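Local coordinates for protein similar to yteR (Bacilus subtilis) (PDB 4WU0) that probably hydrolyses unsaturated rhamnogalacturonan fragments derived from pectin, as a family 105 glycoside hydrolase, at residues Gly192-Arg200 with Arg328-Ile336; Lys292-Ile303 with Phe351-Leu361. All coordinates share one frame; numbering follows the deposited sequence.

Interaction 1 of 2, residues Gly192-Arg200 with Arg328-Ile336; sequences GLSPHFWGR and RDGSFAYYI
Trp198 holds CG opposite its backbone N (chi1 -178°) and Tyr335 opposite its carbonyl carbon (chi1 -78°), and the rings meet with planes at 33°. CE1 of Tyr335 lies over one indole face, 3.6 Å from Trp198 CG, and Arg200 CB lies over the opposite face, toward its rim. The Tyr335 hydroxyl is hydrogen-bonded to His176 ND1 and to a water, which also accepts from His196 N and binds Ser194 OG. His196 turns its ring edge to the loop before helix 332-337, CD2 lying 3.2 Å from Gly330 O. A second water bridges His196 NE2 (2.9 Å) and Phe332 N (3.1 Å), which do not bond directly. Pro195 rests on the same peptide, its CG 3.4 Å from Gly330 O. An Asx turn at Asp329 and the Ser331 cap on Tyr334 N shape that loop. The contact sets the loop before helix 199-215 (Trp198 is its N-cap) against the start of helix 332-337; the Trp198-Arg200 run resembles the substrate-contacting segment of YteR and probably borders the sugar site. No direct hydrogen bond crosses the contact: ring packing and two waters join the segments, and buried Gly330 O meets carbons of Pro195 and His196.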
loop_
_atom_site.group_PDB
_atom_site.type_symbol
_atom_site.label_atom_id
_atom_site.label_comp_id
_atom_site.label_asym_id
_atom_site.label_seq_id
_atom_site.Cartn_x
_atom_site.Cartn_y
_atom_site.Cartn_z
ATOM N N GLY A 192 22.354 0.331 7.948
ATOM C CA GLY A 192 21.393 1.425 7.901
ATOM C C GLY A 192 19.953 0.982 8.080
ATOM O O GLY A 192 19.043 1.798 8.017
ATOM N N LEU A 193 19.738 -0.305 8.299
ATOM C CA LEU A 193 18.379 -0.839 8.309
ATOM C C LEU A 193 17.712 -0.793 9.676
ATOM O O LEU A 193 18.366 -0.842 10.715
ATOM C CB LEU A 193 18.367 -2.268 7.789
ATOM C CG LEU A 193 18.815 -2.318 6.325
ATOM C CD1 LEU A 193 19.233 -3.715 5.922
ATOM C CD2 LEU A 193 17.707 -1.764 5.413
ATOM N N SER A 194 16.384 -0.715 9.643
ATOM C CA SER A 194 15.592 -0.783 10.864
ATOM C C SER A 194 15.597 -2.232 11.380
ATOM O O SER A 194 16.039 -3.132 10.681
ATOM C CB SER A 194 14.175 -0.274 10.602
ATOM O OG SER A 194 13.507 -1.075 9.640
ATOM N N PRO A 195 15.116 -2.465 12.618
ATOM C CA PRO A 195 15.352 -3.783 13.218
ATOM C C PRO A 195 14.460 -4.939 12.756
ATOM O O PRO A 195 14.871 -6.104 12.912
ATOM C CB PRO A 195 15.103 -3.526 14.718
ATOM C CG PRO A 195 15.340 -2.073 14.880
ATOM C CD PRO A 195 14.791 -1.462 13.651
ATOM N N HIS A 196 13.269 -4.635 12.252
ATOM C CA HIS A 196 12.261 -5.665 12.031
ATOM C C HIS A 196 11.540 -5.637 10.704
ATOM O O HIS A 196 11.440 -4.610 10.022
ATOM C CB HIS A 196 11.207 -5.621 13.151
ATOM C CG HIS A 196 11.720 -6.135 14.452
ATOM N ND1 HIS A 196 12.017 -7.464 14.648
ATOM C CD2 HIS A 196 12.053 -5.498 15.606
ATOM C CE1 HIS A 196 12.485 -7.633 15.871
ATOM N NE2 HIS A 196 12.519 -6.452 16.469
ATOM N N PHE A 197 11.004 -6.809 10.385
ATOM C CA PHE A 197 10.117 -6.992 9.243
ATOM C C PHE A 197 8.687 -6.752 9.707
ATOM O O PHE A 197 8.097 -7.564 10.418
ATOM C CB PHE A 197 10.257 -8.400 8.665
ATOM C CG PHE A 197 11.675 -8.814 8.404
ATOM C CD1 PHE A 197 12.468 -8.118 7.496
ATOM C CD2 PHE A 197 12.203 -9.915 9.052
ATOM C CE1 PHE A 197 13.771 -8.529 7.275
ATOM C CE2 PHE A 197 13.498 -10.328 8.851
ATOM C CZ PHE A 197 14.289 -9.633 7.958
ATOM N N TRP A 198 8.154 -5.608 9.311
ATOM C CA TRP A 198 6.794 -5.206 9.655
ATOM C C TRP A 198 5.844 -5.658 8.565
ATOM O O TRP A 198 6.091 -5.429 7.382
ATOM C CB TRP A 198 6.739 -3.686 9.813
ATOM C CG TRP A 198 5.404 -3.156 10.213
ATOM C CD1 TRP A 198 4.510 -3.726 11.062
ATOM C CD2 TRP A 198 4.800 -1.939 9.753
ATOM N NE1 TRP A 198 3.391 -2.928 11.171
ATOM C CE2 TRP A 198 3.551 -1.828 10.374
ATOM C CE3 TRP A 198 5.204 -0.933 8.872
ATOM C CZ2 TRP A 198 2.695 -0.749 10.142
ATOM C CZ3 TRP A 198 4.361 0.124 8.650
ATOM C CH2 TRP A 198 3.121 0.212 9.287
ATOM N N GLY A 199 4.766 -6.319 8.968
ATOM C CA GLY A 199 3.801 -6.864 8.034
ATOM C C GLY A 199 3.295 -5.872 7.005
ATOM O O GLY A 199 3.331 -6.127 5.794
ATOM N N ARG A 200 2.794 -4.736 7.473
ATOM C CA ARG A 200 2.212 -3.788 6.532
ATOM C C ARG A 200 3.262 -3.215 5.567
ATOM O O ARG A 200 2.955 -2.977 4.404
ATOM C CB ARG A 200 1.454 -2.666 7.249
ATOM C CG ARG A 200 0.971 -1.604 6.265
ATOM C CD ARG A 200 -0.245 -0.795 6.693
ATOM N NE ARG A 200 0.010 0.156 7.775
ATOM C CZ ARG A 200 -0.588 0.142 8.961
ATOM N NH1 ARG A 200 -0.313 1.093 9.833
ATOM N NH2 ARG A 200 -1.495 -0.774 9.271
ATOM N N ARG A 328 10.762 6.920 17.547
ATOM C CA ARG A 328 10.329 5.540 17.413
ATOM C C ARG A 328 11.500 4.666 16.983
ATOM O O ARG A 328 12.144 4.959 15.980
ATOM C CB ARG A 328 9.187 5.461 16.407
ATOM C CG ARG A 328 7.979 6.294 16.818
ATOM C CD ARG A 328 6.969 6.450 15.703
ATOM N NE ARG A 328 7.512 7.233 14.596
ATOM C CZ ARG A 328 6.810 7.601 13.523
ATOM N NH1 ARG A 328 5.519 7.264 13.428
ATOM N NH2 ARG A 328 7.389 8.306 12.548
ATOM N N ASP A 329 11.789 3.620 17.754
ATOM C CA ASP A 329 13.075 2.927 17.612
ATOM C C ASP A 329 13.007 1.640 16.796
ATOM O O ASP A 329 14.031 1.019 16.546
ATOM C CB ASP A 329 13.769 2.704 18.972
ATOM C CG ASP A 329 13.092 1.666 19.853
ATOM O OD1 ASP A 329 12.124 0.994 19.432
ATOM O OD2 ASP A 329 13.562 1.526 21.007
ATOM N N GLY A 330 11.814 1.253 16.370
ATOM C CA GLY A 330 11.675 0.094 15.507
ATOM C C GLY A 330 11.929 -1.231 16.193
ATOM O O GLY A 330 12.005 -2.278 15.535
ATOM N N SER A 331 12.002 -1.209 17.521
ATOM C CA SER A 331 12.131 -2.439 18.292
ATOM C C SER A 331 10.837 -3.241 18.280
ATOM O O SER A 331 9.772 -2.741 17.920
ATOM C CB SER A 331 12.485 -2.133 19.743
ATOM O OG SER A 331 11.418 -1.433 20.377
ATOM N N PHE A 332 10.935 -4.495 18.699
ATOM C CA PHE A 332 9.752 -5.330 18.829
ATOM C C PHE A 332 8.736 -4.663 19.761
ATOM O O PHE A 332 7.540 -4.555 19.440
ATOM C CB PHE A 332 10.149 -6.726 19.328
ATOM C CG PHE A 332 8.988 -7.672 19.516
ATOM C CD1 PHE A 332 8.477 -8.394 18.452
ATOM C CD2 PHE A 332 8.400 -7.826 20.767
ATOM C CE1 PHE A 332 7.401 -9.239 18.619
ATOM C CE2 PHE A 332 7.336 -8.693 20.949
ATOM C CZ PHE A 332 6.835 -9.398 19.862
ATOM N N ALA A 333 9.200 -4.195 20.914
ATOM C CA ALA A 333 8.307 -3.517 21.854
ATOM C C ALA A 333 7.623 -2.327 21.200
ATOM O O ALA A 333 6.423 -2.118 21.389
ATOM C CB ALA A 333 9.055 -3.116 23.121
ATOM N N TYR A 334 8.365 -1.568 20.394
ATOM C CA TYR A 334 7.785 -0.450 19.672
ATOM C C TYR A 334 6.641 -0.918 18.750
ATOM O O TYR A 334 5.568 -0.318 18.749
ATOM C CB TYR A 334 8.833 0.372 18.862
ATOM C CG TYR A 334 8.080 1.219 17.892
ATOM C CD1 TYR A 334 7.320 2.306 18.344
ATOM C CD2 TYR A 334 7.987 0.854 16.553
ATOM C CE1 TYR A 334 6.509 3.008 17.489
ATOM C CE2 TYR A 334 7.172 1.566 15.680
ATOM C CZ TYR A 334 6.432 2.618 16.153
ATOM O OH TYR A 334 5.619 3.295 15.281
ATOM N N TYR A 335 6.860 -1.959 17.947
ATOM C CA TYR A 335 5.825 -2.361 16.989
ATOM C C TYR A 335 4.582 -2.884 17.701
ATOM O O TYR A 335 3.480 -2.724 17.206
ATOM C CB TYR A 335 6.341 -3.380 15.974
ATOM C CG TYR A 335 7.161 -2.746 14.879
ATOM C CD1 TYR A 335 6.549 -2.052 13.837
ATOM C CD2 TYR A 335 8.555 -2.805 14.891
ATOM C CE1 TYR A 335 7.289 -1.462 12.839
ATOM C CE2 TYR A 335 9.293 -2.218 13.900
ATOM C CZ TYR A 335 8.669 -1.536 12.876
ATOM O OH TYR A 335 9.403 -0.930 11.866
ATOM N N ILE A 336 4.761 -3.509 18.855
ATOM C CA ILE A 336 3.623 -4.016 19.620
ATOM C C ILE A 336 2.912 -2.876 20.362
ATOM O O ILE A 336 1.737 -3.001 20.738
ATOM C CB ILE A 336 4.120 -5.113 20.592
ATOM C CG1 ILE A 336 4.788 -6.241 19.799
ATOM C CG2 ILE A 336 3.005 -5.652 21.469
ATOM C CD1 ILE A 336 4.023 -6.722 18.595
HETATM O O HOH W 1 11.746 -2.295 11.315
HETATM O O HOH W 2 13.745 -5.668 18.932
#

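Interaction 2 of 2, residues Lys292-Ile303 with Phe351-Leu361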
loop_
_atom_site.group_PDB
_atom_site.type_symbol
_atom_site.label_atom_id
_atom_site.label_comp_id
_atom_site.label_asym_id
_atom_site.label_seq_id
_atom_site.Cartn_x
_atom_site.Cartn_y
_atom_site.Cartn_z
ATOM N N LYS A 292 -6.276 -18.569 -2.233
ATOM C CA LYS A 292 -7.673 -18.699 -1.836
ATOM C C LYS A 292 -7.802 -18.994 -0.341
ATOM O O LYS A 292 -8.638 -18.419 0.346
ATOM C CB LYS A 292 -8.350 -19.788 -2.654
ATOM C CG LYS A 292 -8.630 -19.328 -4.067
ATOM C CD LYS A 292 -8.862 -20.469 -5.040
ATOM C CE LYS A 292 -9.946 -21.388 -4.621
ATOM N NZ LYS A 292 -10.138 -22.441 -5.688
ATOM N N GLU A 293 -6.978 -19.913 0.139
ATOM C CA GLU A 293 -6.991 -20.297 1.548
ATOM C C GLU A 293 -6.610 -19.123 2.448
ATOM O O GLU A 293 -7.214 -18.905 3.507
ATOM C CB GLU A 293 -6.035 -21.472 1.741
ATOM C CG GLU A 293 -5.896 -21.963 3.123
ATOM C CD GLU A 293 -4.885 -23.103 3.214
ATOM O OE1 GLU A 293 -3.708 -22.904 2.798
ATOM O OE2 GLU A 293 -5.270 -24.191 3.696
ATOM N N ALA A 294 -5.634 -18.341 2.012
ATOM C CA ALA A 294 -5.200 -17.179 2.777
ATOM C C ALA A 294 -6.303 -16.124 2.821
ATOM O O ALA A 294 -6.536 -15.506 3.865
ATOM C CB ALA A 294 -3.898 -16.584 2.198
ATOM N N TYR A 295 -6.978 -15.919 1.691
ATOM C CA TYR A 295 -8.116 -15.024 1.655
ATOM C C TYR A 295 -9.180 -15.445 2.654
ATOM O O TYR A 295 -9.692 -14.619 3.407
ATOM C CB TYR A 295 -8.744 -14.935 0.262
ATOM C CG TYR A 295 -9.913 -13.993 0.290
ATOM C CD1 TYR A 295 -9.719 -12.622 0.316
ATOM C CD2 TYR A 295 -11.214 -14.465 0.347
ATOM C CE1 TYR A 295 -10.792 -11.759 0.393
ATOM C CE2 TYR A 295 -12.288 -13.603 0.423
ATOM C CZ TYR A 295 -12.071 -12.250 0.446
ATOM O OH TYR A 295 -13.157 -11.398 0.505
ATOM N N LYS A 296 -9.552 -16.716 2.655
ATOM C CA LYS A 296 -10.542 -17.180 3.608
ATOM C C LYS A 296 -10.050 -16.989 5.054
ATOM O O LYS A 296 -10.834 -16.721 5.965
ATOM C CB LYS A 296 -10.908 -18.634 3.314
ATOM C CG LYS A 296 -11.878 -18.722 2.136
ATOM C CD LYS A 296 -12.419 -20.101 1.909
ATOM C CE LYS A 296 -11.303 -21.008 1.487
ATOM N NZ LYS A 296 -11.769 -22.367 1.075
ATOM N N GLY A 297 -8.736 -17.071 5.245
ATOM C CA GLY A 297 -8.140 -16.776 6.532
ATOM C C GLY A 297 -8.357 -15.346 6.979
ATOM O O GLY A 297 -8.536 -15.070 8.159
ATOM N N LEU A 298 -8.334 -14.402 6.048
ATOM C CA LEU A 298 -8.652 -13.020 6.409
ATOM C C LEU A 298 -10.061 -12.920 7.020
ATOM O O LEU A 298 -10.296 -12.217 8.007
ATOM C CB LEU A 298 -8.599 -12.127 5.176
ATOM C CG LEU A 298 -7.320 -12.053 4.370
ATOM C CD1 LEU A 298 -7.561 -11.169 3.162
ATOM C CD2 LEU A 298 -6.221 -11.476 5.222
ATOM N N ILE A 299 -11.019 -13.572 6.393
ATOM C CA ILE A 299 -12.400 -13.540 6.863
ATOM C C ILE A 299 -12.488 -14.182 8.238
ATOM O O ILE A 299 -13.118 -13.638 9.166
ATOM C CB ILE A 299 -13.337 -14.313 5.917
ATOM C CG1 ILE A 299 -13.238 -13.784 4.480
ATOM C CG2 ILE A 299 -14.776 -14.278 6.409
ATOM C CD1 ILE A 299 -13.580 -12.347 4.311
ATOM N N ASN A 300 -11.891 -15.368 8.364
ATOM C CA ASN A 300 -11.946 -16.096 9.625
ATOM C C ASN A 300 -11.333 -15.297 10.789
ATOM O O ASN A 300 -11.892 -15.242 11.881
ATOM C CB ASN A 300 -11.221 -17.441 9.508
ATOM C CG ASN A 300 -11.926 -18.412 8.587
ATOM O OD1 ASN A 300 -13.132 -18.309 8.358
ATOM N ND2 ASN A 300 -11.175 -19.381 8.068
ATOM N N GLU A 301 -10.177 -14.692 10.567
ATOM C CA GLU A 301 -9.458 -14.042 11.660
ATOM C C GLU A 301 -9.929 -12.628 11.949
ATOM O O GLU A 301 -9.832 -12.158 13.094
ATOM C CB GLU A 301 -7.971 -13.976 11.356
ATOM C CG GLU A 301 -7.299 -15.319 11.212
ATOM C CD GLU A 301 -7.448 -16.214 12.427
ATOM O OE1 GLU A 301 -7.330 -15.707 13.552
ATOM O OE2 GLU A 301 -7.667 -17.426 12.252
ATOM N N PHE A 302 -10.387 -11.923 10.920
ATOM C CA PHE A 302 -10.509 -10.462 11.025
ATOM C C PHE A 302 -11.915 -9.880 10.817
ATOM O O PHE A 302 -12.148 -8.719 11.149
ATOM C CB PHE A 302 -9.544 -9.794 10.069
ATOM C CG PHE A 302 -8.108 -10.215 10.239
ATOM C CD1 PHE A 302 -7.483 -10.172 11.472
ATOM C CD2 PHE A 302 -7.380 -10.641 9.144
ATOM C CE1 PHE A 302 -6.170 -10.542 11.596
ATOM C CE2 PHE A 302 -6.063 -11.022 9.278
ATOM C CZ PHE A 302 -5.452 -10.953 10.493
ATOM N N ILE A 303 -12.834 -10.647 10.241
ATOM C CA ILE A 303 -14.178 -10.144 9.968
ATOM C C ILE A 303 -15.187 -10.620 11.013
ATOM O O ILE A 303 -15.260 -11.799 11.326
ATOM C CB ILE A 303 -14.655 -10.594 8.546
ATOM C CG1 ILE A 303 -13.777 -9.985 7.461
ATOM C CG2 ILE A 303 -16.110 -10.244 8.312
ATOM C CD1 ILE A 303 -13.931 -8.502 7.274
ATOM N N PHE A 351 -8.375 -4.877 2.159
ATOM C CA PHE A 351 -9.379 -5.942 2.240
ATOM C C PHE A 351 -10.365 -5.883 1.063
ATOM O O PHE A 351 -10.701 -6.904 0.460
ATOM C CB PHE A 351 -10.131 -5.938 3.572
ATOM C CG PHE A 351 -11.146 -7.037 3.650
ATOM C CD1 PHE A 351 -10.753 -8.319 3.942
ATOM C CD2 PHE A 351 -12.476 -6.806 3.334
ATOM C CE1 PHE A 351 -11.686 -9.370 3.953
ATOM C CE2 PHE A 351 -13.398 -7.839 3.367
ATOM C CZ PHE A 351 -12.982 -9.129 3.676
ATOM N N LEU A 352 -10.830 -4.695 0.702
ATOM C CA LEU A 352 -11.674 -4.549 -0.473
ATOM C C LEU A 352 -10.980 -5.041 -1.730
ATOM O O LEU A 352 -11.587 -5.721 -2.561
ATOM C CB LEU A 352 -12.009 -3.074 -0.681
ATOM C CG LEU A 352 -13.001 -2.438 0.283
ATOM C CD1 LEU A 352 -12.912 -0.914 0.195
ATOM C CD2 LEU A 352 -14.401 -2.920 -0.078
ATOM N N LEU A 353 -9.709 -4.655 -1.887
ATOM C CA LEU A 353 -8.944 -5.031 -3.073
ATOM C C LEU A 353 -8.695 -6.535 -3.150
ATOM O O LEU A 353 -8.823 -7.137 -4.222
ATOM C CB LEU A 353 -7.610 -4.257 -3.127
ATOM C CG LEU A 353 -7.785 -2.749 -3.302
ATOM C CD1 LEU A 353 -6.464 -2.005 -3.047
ATOM C CD2 LEU A 353 -8.281 -2.426 -4.712
ATOM N N ALA A 354 -8.329 -7.141 -2.021
ATOM C CA ALA A 354 -8.168 -8.591 -1.975
ATOM C C ALA A 354 -9.474 -9.282 -2.314
ATOM O O ALA A 354 -9.482 -10.290 -3.016
ATOM C CB ALA A 354 -7.683 -9.018 -0.584
ATOM N N SER A 355 -10.579 -8.767 -1.783
ATOM C CA SER A 355 -11.886 -9.367 -2.040
ATOM C C SER A 355 -12.221 -9.319 -3.524
ATOM O O SER A 355 -12.701 -10.293 -4.092
ATOM C CB SER A 355 -12.970 -8.625 -1.264
ATOM O OG SER A 355 -12.744 -8.717 0.127
ATOM N N TYR A 356 -11.962 -8.180 -4.158
ATOM C CA TYR A 356 -12.222 -8.052 -5.580
ATOM C C TYR A 356 -11.412 -9.098 -6.350
ATOM O O TYR A 356 -11.942 -9.759 -7.242
ATOM C CB TYR A 356 -11.891 -6.637 -6.057
ATOM C CG TYR A 356 -11.954 -6.467 -7.555
ATOM C CD1 TYR A 356 -13.162 -6.278 -8.197
ATOM C CD2 TYR A 356 -10.800 -6.522 -8.323
ATOM C CE1 TYR A 356 -13.230 -6.139 -9.578
ATOM C CE2 TYR A 356 -10.858 -6.391 -9.713
ATOM C CZ TYR A 356 -12.075 -6.193 -10.322
ATOM O OH TYR A 356 -12.143 -6.053 -11.691
ATOM N N GLU A 357 -10.139 -9.259 -6.003
ATOM C CA GLU A 357 -9.293 -10.215 -6.736
ATOM C C GLU A 357 -9.752 -11.652 -6.502
ATOM O O GLU A 357 -9.724 -12.470 -7.406
ATOM C CB GLU A 357 -7.828 -10.093 -6.333
ATOM C CG GLU A 357 -7.138 -8.823 -6.822
ATOM C CD GLU A 357 -6.848 -8.812 -8.323
ATOM O OE1 GLU A 357 -6.793 -9.887 -8.968
ATOM O OE2 GLU A 357 -6.671 -7.694 -8.867
ATOM N N TYR A 358 -10.128 -11.959 -5.266
ATOM C CA TYR A 358 -10.616 -13.293 -4.935
ATOM C C TYR A 358 -11.866 -13.623 -5.733
ATOM O O TYR A 358 -11.984 -14.697 -6.322
ATOM C CB TYR A 358 -10.939 -13.376 -3.447
ATOM C CG TYR A 358 -11.507 -14.707 -3.028
ATOM C CD1 TYR A 358 -10.676 -15.762 -2.738
ATOM C CD2 TYR A 358 -12.875 -14.890 -2.909
ATOM C CE1 TYR A 358 -11.189 -16.981 -2.337
ATOM C CE2 TYR A 358 -13.397 -16.104 -2.520
ATOM C CZ TYR A 358 -12.549 -17.138 -2.227
ATOM O OH TYR A 358 -13.048 -18.377 -1.839
ATOM N N GLU A 359 -12.797 -12.682 -5.752
ATOM C CA GLU A 359 -14.044 -12.872 -6.466
ATOM C C GLU A 359 -13.777 -13.065 -7.948
ATOM O O GLU A 359 -14.414 -13.878 -8.603
ATOM C CB GLU A 359 -14.956 -11.673 -6.226
ATOM C CG GLU A 359 -15.445 -11.592 -4.779
ATOM C CD GLU A 359 -15.811 -10.191 -4.343
ATOM O OE1 GLU A 359 -15.950 -9.287 -5.201
ATOM O OE2 GLU A 359 -15.924 -9.975 -3.116
ATOM N N THR A 360 -12.808 -12.329 -8.470
ATOM C CA THR A 360 -12.500 -12.392 -9.893
ATOM C C THR A 360 -11.941 -13.773 -10.224
ATOM O O THR A 360 -12.255 -14.341 -11.269
ATOM C CB THR A 360 -11.499 -11.301 -10.291
ATOM O OG1 THR A 360 -12.066 -10.016 -10.021
ATOM C CG2 THR A 360 -11.140 -11.396 -11.765
ATOM N N LEU A 361 -11.119 -14.312 -9.324
ATOM C CA LEU A 361 -10.584 -15.668 -9.491
ATOM C C LEU A 361 -11.698 -16.716 -9.442
ATOM O O LEU A 361 -11.733 -17.601 -10.305
ATOM C CB LEU A 361 -9.548 -15.964 -8.399
ATOM C CG LEU A 361 -9.005 -17.400 -8.368
ATOM C CD1 LEU A 361 -8.258 -17.757 -9.669
ATOM C CD2 LEU A 361 -8.109 -17.585 -7.152
ATOM O OXT LEU A 361 -12.572 -16.727 -8.559
HETATM O O HOH W 3 -15.258 -11.975 -1.402
HETATM O O HOH W 4 -11.839 -20.877 -1.681
#
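Lys292 lays its aliphatic chain across the end of helix 345-360, with CG 3.6 Å from Leu361 CD2 and also close to CE1 of Tyr358, while its amino group pairs with Glu289. One turn on, Tyr295 points its CG opposite the backbone N (chi1 -180°) and enters as a knob a hole formed by Phe351, Ala354, Ser355 and Tyr358. Its ring makes an offset stack with that of Tyr358, centroids 4.2 Å apart and planes at 19°, and Tyr358 CB adds a CH-pi contact 3.8 Å from the centroid of the Tyr295 ring. Tyr295 OH is 2.7 Å from Ser355 OG, which lies in the plane of the tyrosine ring; Ser355 OG in turn donates to Phe351 O at 2.8 Å. A water links Tyr295 OH to Glu359 OE2, and a second bridges Tyr358 OH and, weakly, Lys296 NZ. Leu298 reaches Ala354 CB with CD1 and the Phe351 ring edge with CB. Ile299 presses CD1 onto that edge, in the ring plane, 3.3 Å from Phe351 CZ. Ile303 CD1 makes a CH-pi contact over one face of the same ring, 4.1 Å from the Phe351 centroid, and Ser355 OG lies over the opposite face. The two helical segments approach to 10.8 Å between axes, with their directions 136° apart. Helix 4-14 brings Tyr4 against Tyr295 and Ile299, and Met8 against Phe351. Helix 264-279 packs on Leu298 and Glu357, and helix 25-41 takes up Leu353 and Tyr356, so the last helix of the chain joins the first ones, consistent with closure of the helical barrel of the six-hairpin glycosidases; Ile303 opens strand 303-305, an outer strand of the three-stranded sheet.

How the interactions relate
Interactions 1 and 2 do not touch: their centres lie 26 Å apart and their nearest atoms about 10 Å apart. Along the chain their segments alternate, since 292-303 falls between the two segments of interaction 1 and 328-336 between the two of interaction 2. The first sets the loop before helix 199-215 against the start of helix 332-337; the second packs helices 288-302 and 345-360 across each other. Because the Trp198-Arg200 run resembles the substrate-contacting segment of YteR, interaction 1 is probably the nearer to the active site, whereas interaction 2 is helix-on-helix packing, consistent with a place in the wall of the helical barrel.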